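PDB 1UJN: dehydroquinate synthase from Thermus thermophilus, which catalyses the conversion of 3-deoxy-D-arabino-heptulosonate 7-phosphate to 3-dehydroquinate with release of phosphate, the second step of chorismate biosynthesis. Local coordinates for the interface of chains A and B. Sequence-based numbering; all coordinates share one arbitrary frame. Chains: chain A/B, dehydroquinate synthase.

Contact 1: the interface of chains A and B. Residues chain A 67, 70, 102, 143-144; chain B 70, 74, 106.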
# COMPACT_ATOMS: atom_id res chain seq x y z
N LEU A 67 -5.37 -11.35 7.89
CA LEU A 67 -6.20 -10.15 7.86
C LEU A 67 -6.66 -9.78 9.26
O LEU A 67 -6.78 -8.61 9.60
CB LEU A 67 -7.42 -10.36 6.96
CG LEU A 67 -7.18 -10.35 5.44
CD1 LEU A 67 -8.38 -10.95 4.72
CD2 LEU A 67 -6.93 -8.91 4.99
N TYR A 70 -3.76 -8.18 11.15
CA TYR A 70 -3.51 -6.92 10.46
C TYR A 70 -4.50 -5.87 10.97
O TYR A 70 -4.11 -4.76 11.35
CB TYR A 70 -3.68 -7.15 8.95
CG TYR A 70 -3.68 -5.91 8.07
CD1 TYR A 70 -2.54 -5.11 7.93
CD2 TYR A 70 -4.82 -5.55 7.35
CE1 TYR A 70 -2.54 -3.99 7.08
CE2 TYR A 70 -4.83 -4.44 6.49
CZ TYR A 70 -3.69 -3.67 6.37
OH TYR A 70 -3.70 -2.57 5.53
N PHE A 102 3.82 -4.14 6.50
CA PHE A 102 2.59 -3.89 5.75
C PHE A 102 1.67 -2.95 6.53
O PHE A 102 1.00 -2.09 5.95
CB PHE A 102 1.88 -5.22 5.45
CG PHE A 102 0.64 -5.07 4.61
CD1 PHE A 102 0.67 -4.32 3.44
CD2 PHE A 102 -0.55 -5.69 5.00
CE1 PHE A 102 -0.47 -4.19 2.65
CE2 PHE A 102 -1.70 -5.56 4.22
CZ PHE A 102 -1.67 -4.81 3.05
N VAL A 143 -1.33 -10.48 -0.49
CA VAL A 143 -1.68 -9.10 -0.19
C VAL A 143 -0.47 -8.46 0.47
O VAL A 143 0.13 -9.04 1.37
CB VAL A 143 -2.88 -9.01 0.77
CG1 VAL A 143 -3.29 -7.55 0.97
CG2 VAL A 143 -4.05 -9.82 0.21
N GLY A 144 -0.10 -7.27 0.02
CA GLY A 144 1.06 -6.65 0.63
C GLY A 144 1.39 -5.30 0.05
O GLY A 144 0.54 -4.63 -0.53
N TYR B 70 -13.00 -5.43 2.34
CA TYR B 70 -11.65 -5.42 1.79
C TYR B 70 -11.15 -6.87 1.70
O TYR B 70 -10.68 -7.31 0.66
CB TYR B 70 -10.75 -4.57 2.70
CG TYR B 70 -9.27 -4.63 2.41
CD1 TYR B 70 -8.74 -4.09 1.24
CD2 TYR B 70 -8.39 -5.21 3.33
CE1 TYR B 70 -7.36 -4.11 0.99
CE2 TYR B 70 -7.02 -5.24 3.09
CZ TYR B 70 -6.51 -4.68 1.93
OH TYR B 70 -5.16 -4.70 1.72
N LEU B 74 -10.41 -9.14 -1.83
CA LEU B 74 -9.10 -9.73 -2.09
C LEU B 74 -9.19 -11.25 -2.30
O LEU B 74 -8.56 -11.80 -3.21
CB LEU B 74 -8.14 -9.43 -0.93
CG LEU B 74 -7.70 -7.96 -0.80
CD1 LEU B 74 -7.11 -7.74 0.58
CD2 LEU B 74 -6.68 -7.63 -1.88
N THR B 106 -2.89 -3.07 -3.02
CA THR B 106 -2.31 -4.12 -2.19
C THR B 106 -2.42 -5.55 -2.69
O THR B 106 -1.71 -6.42 -2.21
CB THR B 106 -2.89 -4.03 -0.77
OG1 THR B 106 -4.32 -4.14 -0.83
CG2 THR B 106 -2.51 -2.69 -0.13
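The ring of B:Tyr70 enters the dimer interface of this dehydroquinate synthase, a sugar phosphate cyclase, with its phenol end against the ring edge of A:Phe102. Its hydroxyl lies in the plane of that ring, 3.7 Å from A:Phe102 CZ, and the methyl CG2 of B:Thr106 shares the same rim, 3.8 Å from A:Phe102 CE1. One face of B:Tyr70 carries CD1 of B:Leu74 from its own helix, set toward the rim, while OG1 of B:Thr106 sits at the edge in plane and is hydrogen-bonded to the tyrosine OH at 2.7 Å. That bond should fix where the phenol end points. A:Tyr70 and B:Tyr70 approach through their CE2 atoms, their side chains crossing at about a right angle, and A:Phe102 CE2 rests over one face of A:Tyr70, toward its rim. A:Val143 divides its branches. CG1, anti to the backbone N (chi1 -175°), faces B:Tyr70 OH at 3.5 Å. CG2 meets B:Leu74 CD1 tip to tip at 3.7 Å. Between the backbones, the amide of A:Gly144 donates to the carbonyl O of B:Thr106 (N to O 2.9 Å, 165° at the hydrogen), approaching in the carbonyl plane.

Contact 2: the interface of chains A and B. Residues chain A 74, 106-109; chain B 142-144.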
# COMPACT_ATOMS: atom_id res chain seq x y z
N LEU A 74 -3.69 -2.45 13.31
CA LEU A 74 -4.11 -1.13 12.84
C LEU A 74 -5.01 -0.42 13.86
O LEU A 74 -4.83 0.76 14.15
CB LEU A 74 -4.81 -1.26 11.49
CG LEU A 74 -3.90 -1.64 10.31
CD1 LEU A 74 -4.76 -2.10 9.14
CD2 LEU A 74 -3.03 -0.45 9.90
N THR A 106 0.52 0.92 5.26
CA THR A 106 -0.86 1.32 5.06
C THR A 106 -1.54 2.15 6.14
O THR A 106 -2.57 2.76 5.87
CB THR A 106 -1.72 0.08 4.76
OG1 THR A 106 -1.62 -0.84 5.85
CG2 THR A 106 -1.22 -0.60 3.47
N TYR A 107 -0.99 2.16 7.35
CA TYR A 107 -1.58 2.95 8.42
C TYR A 107 -1.46 4.42 8.00
O TYR A 107 -0.35 4.89 7.73
CB TYR A 107 -0.83 2.72 9.74
CG TYR A 107 -1.39 3.53 10.90
CD1 TYR A 107 -2.68 3.32 11.36
CD2 TYR A 107 -0.63 4.53 11.52
CE1 TYR A 107 -3.22 4.08 12.40
CE2 TYR A 107 -1.16 5.30 12.56
CZ TYR A 107 -2.45 5.07 12.99
OH TYR A 107 -2.99 5.83 14.01
N LEU A 108 -2.59 5.12 7.92
CA LEU A 108 -2.63 6.52 7.50
C LEU A 108 -1.95 6.69 6.14
O LEU A 108 -1.42 7.75 5.81
CB LEU A 108 -1.96 7.42 8.54
CG LEU A 108 -2.59 7.36 9.94
CD1 LEU A 108 -1.82 8.27 10.90
CD2 LEU A 108 -4.05 7.78 9.86
N ARG A 109 -2.00 5.63 5.34
CA ARG A 109 -1.42 5.57 4.01
C ARG A 109 0.11 5.52 4.02
O ARG A 109 0.75 5.81 3.01
CB ARG A 109 -1.91 6.72 3.11
CG ARG A 109 -3.44 6.80 3.00
CD ARG A 109 -3.88 7.58 1.77
NE ARG A 109 -5.33 7.73 1.71
CZ ARG A 109 -6.02 8.72 2.26
NH1 ARG A 109 -5.38 9.68 2.93
NH2 ARG A 109 -7.34 8.77 2.15
N LEU B 142 -8.49 5.65 7.95
CA LEU B 142 -7.28 5.54 8.76
C LEU B 142 -6.31 4.51 8.20
O LEU B 142 -5.21 4.35 8.71
CB LEU B 142 -7.64 5.17 10.20
CG LEU B 142 -8.47 6.21 10.96
CD1 LEU B 142 -8.76 5.69 12.37
CD2 LEU B 142 -7.73 7.53 11.01
N VAL B 143 -6.72 3.83 7.13
CA VAL B 143 -5.89 2.81 6.49
C VAL B 143 -5.98 3.04 4.98
O VAL B 143 -7.06 3.28 4.46
CB VAL B 143 -6.40 1.39 6.80
CG1 VAL B 143 -5.49 0.35 6.13
CG2 VAL B 143 -6.45 1.16 8.30
N GLY B 144 -4.86 2.97 4.27
CA GLY B 144 -4.96 3.17 2.84
C GLY B 144 -3.63 3.24 2.12
O GLY B 144 -2.62 2.75 2.62
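Backbone hydrogen bonds join A:Thr106 and A:Leu108 to the B:Leu142 to B:Gly144 segment, and A:Tyr107 pairs with B:Val143 in an antiparallel beta bridge across the dimer interface. The amide of B:Gly144 gives its hydrogen to A:Thr106 O, N to O 2.8 Å, lying in the carbonyl plane. In the other direction A:Leu108 N donates to B:Leu142 O, also at 2.8 Å, but here the donor stands 45° out of the carbonyl plane. The bridge thus ties the end of helix 94-106 and the loop that follows to the partner through main-chain atoms.

Apolar contacts flank this pairing. B:Val143 crosses A:Leu74 at about a right angle, CG2 lying 3.8 Å from A:Leu74 CD1, while CG1, set opposite the backbone N (chi1 -179°), turns toward A:Thr106 CB at 4.0 Å. An alanine at B:Val143 would probably open a gap beside A:Leu74 CD1 and A:Thr106 CB, since both branch methyls would be gone, though the backbone bonds could remain. A:Leu108 and B:Leu142 run side by side, pointing the same way, with their CD2 methyls touching at 3.9 Å; A:Leu108 CG also lies over the rim of one face of A:Tyr107. Past the A:Thr106 bond, the aliphatic part of A:Arg109 lies along B:Gly144, CG being 3.9 Å from its CA.

Contact 3: the interface of chains A and B. Residues chain A 71, 74-75, 78; chain B 67, 136-138.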
# COMPACT_ATOMS: atom_id res chain seq x y z
N GLY A 71 -5.77 -6.23 10.99
CA GLY A 71 -6.79 -5.32 11.47
C GLY A 71 -6.60 -4.97 12.93
O GLY A 71 -6.81 -3.83 13.33
N LEU A 74 -3.69 -2.45 13.31
CA LEU A 74 -4.11 -1.13 12.84
C LEU A 74 -5.01 -0.42 13.86
O LEU A 74 -4.83 0.76 14.15
CB LEU A 74 -4.81 -1.26 11.49
CG LEU A 74 -3.90 -1.64 10.31
CD1 LEU A 74 -4.76 -2.10 9.14
CD2 LEU A 74 -3.03 -0.45 9.90
N SER A 75 -5.99 -1.14 14.40
CA SER A 75 -6.89 -0.54 15.38
C SER A 75 -6.14 -0.18 16.65
O SER A 75 -6.48 0.79 17.33
CB SER A 75 -8.05 -1.49 15.69
OG SER A 75 -8.97 -1.51 14.61
N ALA A 78 -4.48 3.10 15.90
CA ALA A 78 -5.52 4.12 15.84
C ALA A 78 -5.98 4.50 17.24
O ALA A 78 -6.11 5.67 17.56
CB ALA A 78 -6.70 3.60 15.02
N LEU B 67 -12.91 -3.58 6.79
CA LEU B 67 -11.87 -4.59 6.68
C LEU B 67 -12.50 -5.86 6.13
O LEU B 67 -11.87 -6.62 5.39
CB LEU B 67 -11.24 -4.85 8.05
CG LEU B 67 -10.21 -3.80 8.51
CD1 LEU B 67 -10.00 -3.89 10.01
CD2 LEU B 67 -8.90 -4.02 7.76
N LEU B 136 -11.84 2.15 9.88
CA LEU B 136 -11.61 1.29 11.03
C LEU B 136 -12.70 1.63 12.04
O LEU B 136 -13.31 2.70 11.96
CB LEU B 136 -10.25 1.58 11.67
CG LEU B 136 -8.97 1.16 10.95
CD1 LEU B 136 -7.78 1.48 11.83
CD2 LEU B 136 -9.02 -0.33 10.64
N PRO B 137 -12.95 0.73 12.99
CA PRO B 137 -13.98 1.02 13.99
C PRO B 137 -13.63 2.34 14.69
O PRO B 137 -14.50 3.09 15.11
CB PRO B 137 -13.89 -0.18 14.93
CG PRO B 137 -13.56 -1.29 13.99
CD PRO B 137 -12.49 -0.67 13.10
N GLU B 138 -12.33 2.61 14.79
CA GLU B 138 -11.82 3.81 15.45
C GLU B 138 -11.89 5.10 14.62
O GLU B 138 -11.62 6.18 15.15
CB GLU B 138 -10.37 3.58 15.90
CG GLU B 138 -10.16 2.45 16.91
CD GLU B 138 -10.38 1.06 16.33
OE1 GLU B 138 -10.11 0.86 15.12
OE2 GLU B 138 -10.80 0.15 17.08
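A:Ser75 and B:Glu138 meet through a hydrogen bond in this part of the two-fold dimer interface: the serine OG donates to the carboxylate oxygen OE1 at 2.7 Å. The hydroxyl meets OE1 on its syn side but tilted 34° out of the carboxylate plane. B:Glu138 reaches it by folding back at its second torsion (chi2 70°), which carries the carboxylate over the serine, with CD 3.5 Å from A:Ser75 CB. Nearer the backbone, B:Glu138 CB lies 3.8 Å from the methyl CB of A:Ala78. B:Leu136 extends its branch in beside this pair. Its CD1 comes within 4.0 Å of both A:Ala78 CB and A:Leu74 CB and near the carbonyl of A:Leu74, while CD2 is turned to the serine hydroxyl. B:Pro137 adds its ring carbon CD near the same OG. One helical turn before A:Ser75, A:Gly71 has no side chain, and B:Leu67 CD1 lies against its bare CA at 3.8 Å. Helix 67-80 of chain A therefore presents one stripe, from A:Gly71 through A:Ser75 to A:Ala78, to the end of strand 131-136 and the following loop of chain B, with the first residue of the partner's own helix 67-80 at its edge.

Contact 1 and contact 2 have centres about 11 Å apart, contact 1 and contact 3 about 13 Å, and contact 2 and contact 3 about 9 Å, all measured between the centres of their C-alpha atoms. A:Leu74 belongs to both contact 2 and contact 3, and helix 67-80 takes part in all three. The bond of A:Gly144 to B:Thr106 in contact 1 recurs in contact 2 as B:Gly144 to A:Thr106, as the two-fold symmetry requires. They appear to be neighbouring parts of one dimer interface, in keeping with the functional importance of the dimeric state.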